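Local coordinates for peptidase M16 inactive domain family protein (Pseudomonas fluorescens, PDB 3GWB), which is of unproven function but belongs to the peptidase M16 family, probably as a non-catalytic member that may partner an active metallopeptidase, at residues Gln274-Gly279 with Asp332-Tyr337; Arg293-Gly298 with Leu327-Asp332. All coordinates share one frame; numbering follows the deposited sequence.

How the contacts relate
Followed from the N terminus, the chain reaches contact 1 first, at the end of helix 266-277, then helix 284-292 and the loop 293-298 of contact 2. It goes on through strands 299-303 and 311-319 before helix 323-340 supplies both second segments. Contact 2 closes its loop at Leu327-Asp332, and contact 1 closes the wider one at Asp332-Tyr337, so the shorter loop lies wholly within the longer and the two do not cross. Their centres are 11 Å apart, with Asp332 common to both. Helix 323-340 thus packs against the last turn of helix 266-277 in a buried contact, and against the loop after helix 284-292 in a surface one.

Contact 1: Gln274-Gly279 with Asp332-Tyr337; sequences QILGGG and DVFAEY
Leu276, near the end of helix 266-277, and Tyr337, on helix 323-340, bring the two backbones nearest, with 7.5 Å between Leu276 CA and Tyr337 CA. No hydrogen bond crosses; each backbone is tied locally, Gly278 N to Gln274 O and Tyr337 N to Val333 O, and the gap is filled by side chains. Tyr337 holds its CG anti to the backbone N (chi1 -173°), which sends the ring across to the other helix. Leu276 CB lies over one face of this ring, offset toward the rim, in a CH-pi contact 4.2 Å from the centroid and 23° off the normal. Gly277, Gly278 and Gly279 follow directly in a glycine-rich segment, reminiscent of the glycine-rich loop in the inactive subunits of M16 processing peptidases. Beyond the ring, Ile275 crosses Tyr337 at about a right angle: its CB comes within 3.4 Å of Tyr337 OH, and its CG2 lies 3.9 Å from Tyr337 CE1. That hydroxyl is weakly hydrogen-bonded to Gly272 O, so the polar end of an otherwise apolar interface has a partner in the helix it meets. The CD1 branch of Leu276 lies 4.1 Å from Tyr337 CG, while the CD2 branch reaches the edge of the Phe334 ring, near its plane, 4.0 Å from Phe334 CD1. Leu285 of helix 284-292 also packs on Leu276, while Pro342 touches both Ile275 and Tyr337.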
loop_
_atom_site.group_PDB
_atom_site.type_symbol
_atom_site.label_atom_id
_atom_site.label_comp_id
_atom_site.label_asym_id
_atom_site.label_seq_id
_atom_site.Cartn_x
_atom_site.Cartn_y
_atom_site.Cartn_z
ATOM N N GLN A 274 -18.912 -12.555 -11.014
ATOM C CA GLN A 274 -19.290 -11.903 -9.765
ATOM C C GLN A 274 -20.063 -12.875 -8.878
ATOM O O GLN A 274 -19.787 -12.991 -7.684
ATOM C CB GLN A 274 -20.143 -10.659 -10.050
ATOM C CG GLN A 274 -19.363 -9.479 -10.630
ATOM C CD GLN A 274 -20.265 -8.322 -11.056
ATOM O OE1 GLN A 274 -21.177 -7.931 -10.326
ATOM N NE2 GLN A 274 -20.004 -7.764 -12.240
ATOM N N ILE A 275 -21.019 -13.582 -9.476
ATOM C CA ILE A 275 -21.848 -14.550 -8.758
ATOM C C ILE A 275 -21.043 -15.760 -8.274
ATOM O O ILE A 275 -21.287 -16.303 -7.191
ATOM C CB ILE A 275 -23.002 -15.053 -9.663
ATOM C CG1 ILE A 275 -23.903 -13.875 -10.058
ATOM C CG2 ILE A 275 -23.794 -16.146 -8.948
ATOM C CD1 ILE A 275 -24.919 -14.208 -11.150
ATOM N N LEU A 276 -20.082 -16.180 -9.086
ATOM C CA LEU A 276 -19.246 -17.327 -8.757
ATOM C C LEU A 276 -18.205 -17.063 -7.669
ATOM O O LEU A 276 -18.108 -17.823 -6.708
ATOM C CB LEU A 276 -18.534 -17.826 -10.017
ATOM C CG LEU A 276 -17.453 -18.898 -9.857
ATOM C CD1 LEU A 276 -18.043 -20.168 -9.286
ATOM C CD2 LEU A 276 -16.826 -19.179 -11.225
ATOM N N GLY A 277 -17.421 -16.000 -7.833
ATOM C CA GLY A 277 -16.387 -15.697 -6.858
ATOM C C GLY A 277 -15.968 -14.240 -6.756
ATOM O O GLY A 277 -14.794 -13.944 -6.544
ATOM N N GLY A 278 -16.918 -13.327 -6.908
ATOM C CA GLY A 278 -16.597 -11.915 -6.797
ATOM C C GLY A 278 -16.467 -11.557 -5.326
ATOM O O GLY A 278 -16.143 -12.415 -4.502
ATOM N N GLY A 279 -16.716 -10.300 -4.977
ATOM C CA GLY A 279 -16.617 -9.915 -3.581
ATOM C C GLY A 279 -17.857 -10.317 -2.806
ATOM O O GLY A 279 -18.899 -10.599 -3.399
ATOM N N ASP A 332 -15.866 -29.100 -8.106
ATOM C CA ASP A 332 -17.258 -29.534 -8.217
ATOM C C ASP A 332 -18.172 -28.320 -8.246
ATOM O O ASP A 332 -19.122 -28.274 -9.023
ATOM C CB ASP A 332 -17.659 -30.430 -7.038
ATOM C CG ASP A 332 -16.819 -31.689 -6.944
ATOM O OD1 ASP A 332 -16.633 -32.362 -7.981
ATOM O OD2 ASP A 332 -16.356 -32.012 -5.826
ATOM N N VAL A 333 -17.895 -27.346 -7.387
ATOM C CA VAL A 333 -18.694 -26.130 -7.350
ATOM C C VAL A 333 -18.597 -25.421 -8.695
ATOM O O VAL A 333 -19.580 -24.879 -9.200
ATOM C CB VAL A 333 -18.202 -25.170 -6.254
ATOM C CG1 VAL A 333 -18.876 -23.819 -6.405
ATOM C CG2 VAL A 333 -18.495 -25.760 -4.882
ATOM N N PHE A 334 -17.402 -25.420 -9.270
ATOM C CA PHE A 334 -17.185 -24.776 -10.559
ATOM C C PHE A 334 -17.947 -25.521 -11.652
ATOM O O PHE A 334 -18.631 -24.909 -12.475
ATOM C CB PHE A 334 -15.696 -24.767 -10.898
ATOM C CG PHE A 334 -15.382 -24.139 -12.218
ATOM C CD1 PHE A 334 -15.671 -22.803 -12.448
ATOM C CD2 PHE A 334 -14.783 -24.881 -13.232
ATOM C CE1 PHE A 334 -15.374 -22.205 -13.669
ATOM C CE2 PHE A 334 -14.480 -24.294 -14.460
ATOM C CZ PHE A 334 -14.776 -22.952 -14.676
ATOM N N ALA A 335 -17.808 -26.843 -11.667
ATOM C CA ALA A 335 -18.486 -27.664 -12.666
ATOM C C ALA A 335 -19.988 -27.452 -12.570
ATOM O O ALA A 335 -20.660 -27.240 -13.578
ATOM C CB ALA A 335 -18.149 -29.129 -12.451
ATOM N N GLU A 336 -20.497 -27.504 -11.341
ATOM C CA GLU A 336 -21.914 -27.324 -11.057
ATOM C C GLU A 336 -22.405 -25.956 -11.525
ATOM O O GLU A 336 -23.509 -25.838 -12.046
ATOM C CB GLU A 336 -22.154 -27.504 -9.551
ATOM C CG GLU A 336 -23.484 -26.982 -9.016
ATOM C CD GLU A 336 -24.692 -27.552 -9.733
ATOM O OE1 GLU A 336 -24.733 -28.783 -9.971
ATOM O OE2 GLU A 336 -25.610 -26.762 -10.047
ATOM N N TYR A 337 -21.583 -24.926 -11.351
ATOM C CA TYR A 337 -21.963 -23.583 -11.782
ATOM C C TYR A 337 -22.084 -23.484 -13.307
ATOM O O TYR A 337 -23.048 -22.915 -13.819
ATOM C CB TYR A 337 -20.943 -22.549 -11.297
ATOM C CG TYR A 337 -21.371 -21.121 -11.558
ATOM C CD1 TYR A 337 -22.479 -20.579 -10.909
ATOM C CD2 TYR A 337 -20.676 -20.313 -12.459
ATOM C CE1 TYR A 337 -22.887 -19.265 -11.148
ATOM C CE2 TYR A 337 -21.078 -18.990 -12.707
ATOM C CZ TYR A 337 -22.186 -18.475 -12.045
ATOM O OH TYR A 337 -22.599 -17.168 -12.278
#

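Contact 2: Arg293-Gly298 with Leu327-Asp332; sequences RGLTYG and LKLVQD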
loop_
_atom_site.group_PDB
_atom_site.type_symbol
_atom_site.label_atom_id
_atom_site.label_comp_id
_atom_site.label_asym_id
_atom_site.label_seq_id
_atom_site.Cartn_x
_atom_site.Cartn_y
_atom_site.Cartn_z
ATOM N N ARG A 293 -18.799 -24.899 4.861
ATOM C CA ARG A 293 -17.721 -25.786 5.288
ATOM C C ARG A 293 -16.630 -25.181 6.169
ATOM O O ARG A 293 -15.866 -25.916 6.792
ATOM C CB ARG A 293 -17.056 -26.401 4.055
ATOM C CG ARG A 293 -17.130 -27.909 3.973
ATOM C CD ARG A 293 -18.419 -28.387 3.337
ATOM N NE ARG A 293 -18.604 -27.824 2.004
ATOM C CZ ARG A 293 -19.463 -28.289 1.100
ATOM N NH1 ARG A 293 -20.223 -29.338 1.375
ATOM N NH2 ARG A 293 -19.576 -27.689 -0.077
ATOM N N GLY A 294 -16.537 -23.855 6.207
ATOM C CA GLY A 294 -15.510 -23.215 7.012
ATOM C C GLY A 294 -14.102 -23.668 6.653
ATOM O O GLY A 294 -13.254 -23.831 7.529
ATOM N N LEU A 295 -13.846 -23.856 5.360
ATOM C CA LEU A 295 -12.539 -24.315 4.889
ATOM C C LEU A 295 -11.562 -23.216 4.465
ATOM O O LEU A 295 -10.415 -23.506 4.110
ATOM C CB LEU A 295 -12.728 -25.287 3.725
ATOM C CG LEU A 295 -13.317 -26.647 4.102
ATOM C CD1 LEU A 295 -13.838 -27.347 2.858
ATOM C CD2 LEU A 295 -12.241 -27.486 4.800
ATOM N N THR A 296 -12.003 -21.963 4.507
ATOM C CA THR A 296 -11.146 -20.857 4.099
ATOM C C THR A 296 -11.730 -19.509 4.506
ATOM O O THR A 296 -12.901 -19.408 4.855
ATOM C CB THR A 296 -10.978 -20.852 2.574
ATOM O OG1 THR A 296 -10.076 -19.811 2.184
ATOM C CG2 THR A 296 -12.315 -20.609 1.915
ATOM N N TYR A 297 -10.908 -18.469 4.454
ATOM C CA TYR A 297 -11.384 -17.141 4.793
ATOM C C TYR A 297 -11.623 -16.358 3.513
ATOM O O TYR A 297 -12.301 -15.333 3.518
ATOM C CB TYR A 297 -10.380 -16.415 5.691
ATOM C CG TYR A 297 -10.344 -16.974 7.097
ATOM C CD1 TYR A 297 -11.509 -17.077 7.850
ATOM C CD2 TYR A 297 -9.155 -17.432 7.659
ATOM C CE1 TYR A 297 -11.495 -17.634 9.126
ATOM C CE2 TYR A 297 -9.130 -17.989 8.939
ATOM C CZ TYR A 297 -10.306 -18.089 9.663
ATOM O OH TYR A 297 -10.305 -18.664 10.912
ATOM N N GLY A 298 -11.083 -16.853 2.406
ATOM C CA GLY A 298 -11.283 -16.155 1.154
ATOM C C GLY A 298 -11.006 -16.966 -0.091
ATOM O O GLY A 298 -9.916 -17.504 -0.264
ATOM N N LEU A 327 -9.880 -28.775 -2.811
ATOM C CA LEU A 327 -9.663 -28.609 -4.243
ATOM C C LEU A 327 -10.750 -29.322 -5.042
ATOM O O LEU A 327 -11.207 -28.817 -6.066
ATOM C CB LEU A 327 -8.288 -29.153 -4.647
ATOM C CG LEU A 327 -7.969 -29.120 -6.149
ATOM C CD1 LEU A 327 -7.948 -27.685 -6.649
ATOM C CD2 LEU A 327 -6.625 -29.788 -6.406
ATOM N N LYS A 328 -11.150 -30.505 -4.578
ATOM C CA LYS A 328 -12.191 -31.276 -5.246
ATOM C C LYS A 328 -13.498 -30.510 -5.154
ATOM O O LYS A 328 -14.247 -30.433 -6.125
ATOM C CB LYS A 328 -12.376 -32.639 -4.576
ATOM C CG LYS A 328 -11.126 -33.493 -4.510
ATOM C CD LYS A 328 -10.672 -33.948 -5.883
ATOM C CE LYS A 328 -9.458 -34.869 -5.781
ATOM N NZ LYS A 328 -9.723 -36.052 -4.917
ATOM N N LEU A 329 -13.767 -29.960 -3.971
ATOM C CA LEU A 329 -14.985 -29.195 -3.730
ATOM C C LEU A 329 -15.079 -28.000 -4.672
ATOM O O LEU A 329 -16.099 -27.801 -5.325
ATOM C CB LEU A 329 -15.034 -28.704 -2.273
ATOM C CG LEU A 329 -16.133 -27.706 -1.877
ATOM C CD1 LEU A 329 -17.503 -28.349 -2.043
ATOM C CD2 LEU A 329 -15.925 -27.246 -0.436
ATOM N N VAL A 330 -14.013 -27.208 -4.736
ATOM C CA VAL A 330 -13.999 -26.034 -5.604
ATOM C C VAL A 330 -14.272 -26.447 -7.045
ATOM O O VAL A 330 -15.057 -25.806 -7.745
ATOM C CB VAL A 330 -12.640 -25.302 -5.532
ATOM C CG1 VAL A 330 -12.556 -24.238 -6.613
ATOM C CG2 VAL A 330 -12.481 -24.655 -4.169
ATOM N N GLN A 331 -13.618 -27.514 -7.490
ATOM C CA GLN A 331 -13.819 -27.998 -8.852
ATOM C C GLN A 331 -15.277 -28.405 -9.077
ATOM O O GLN A 331 -15.854 -28.089 -10.114
ATOM C CB GLN A 331 -12.897 -29.185 -9.143
ATOM C CG GLN A 331 -11.429 -28.810 -9.233
ATOM C CD GLN A 331 -10.540 -30.000 -9.546
ATOM O OE1 GLN A 331 -10.457 -30.948 -8.764
ATOM N NE2 GLN A 331 -9.869 -29.955 -10.694
ATOM N N ASP A 332 -15.866 -29.100 -8.106
ATOM C CA ASP A 332 -17.258 -29.534 -8.217
ATOM C C ASP A 332 -18.172 -28.320 -8.246
ATOM O O ASP A 332 -19.122 -28.274 -9.023
ATOM C CB ASP A 332 -17.659 -30.430 -7.038
ATOM C CG ASP A 332 -16.819 -31.689 -6.944
ATOM O OD1 ASP A 332 -16.633 -32.362 -7.981
ATOM O OD2 ASP A 332 -16.356 -32.012 -5.826
#
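Leu329 turns its CG anti to the backbone N (chi1 171°), carrying both methyls out from helix 323-340, while Arg293 starts from a first torsion far from staggered (chi1 -119°) and bends twice more to bring its guanidinium back against them. The two side chains come from opposite directions, Arg293 NE lying 3.7 Å from Leu329 CD2. Arg293 NH2 is modelled improbably close to Leu329 CD1, so the exact placing of that group is doubtful. Leu295 adds a purely apolar touch, its CD1 3.9 Å from Leu329 CD2. Behind these residues the loop is pinned by an ST turn, in which Gly298 N donates to Thr296 OG1 at 3.1 Å and 158°, and the same hydroxyl bonds to Gln317 O. By analogy with insulysin-type relatives, Tyr297 in this loop is probably the tyrosine of the M16 Arg/Tyr pair, whose arginine would lie in the preceding helix 284-292 and is not Arg293; Tyr297 also packs on Asn134 of the second subunit. Around the contact, Val289 of helix 284-292 touches both Leu295 and Leu329, joining that helix and the start of the loop to helix 323-340, while Thr296 and Val330 pack on strand 311-319.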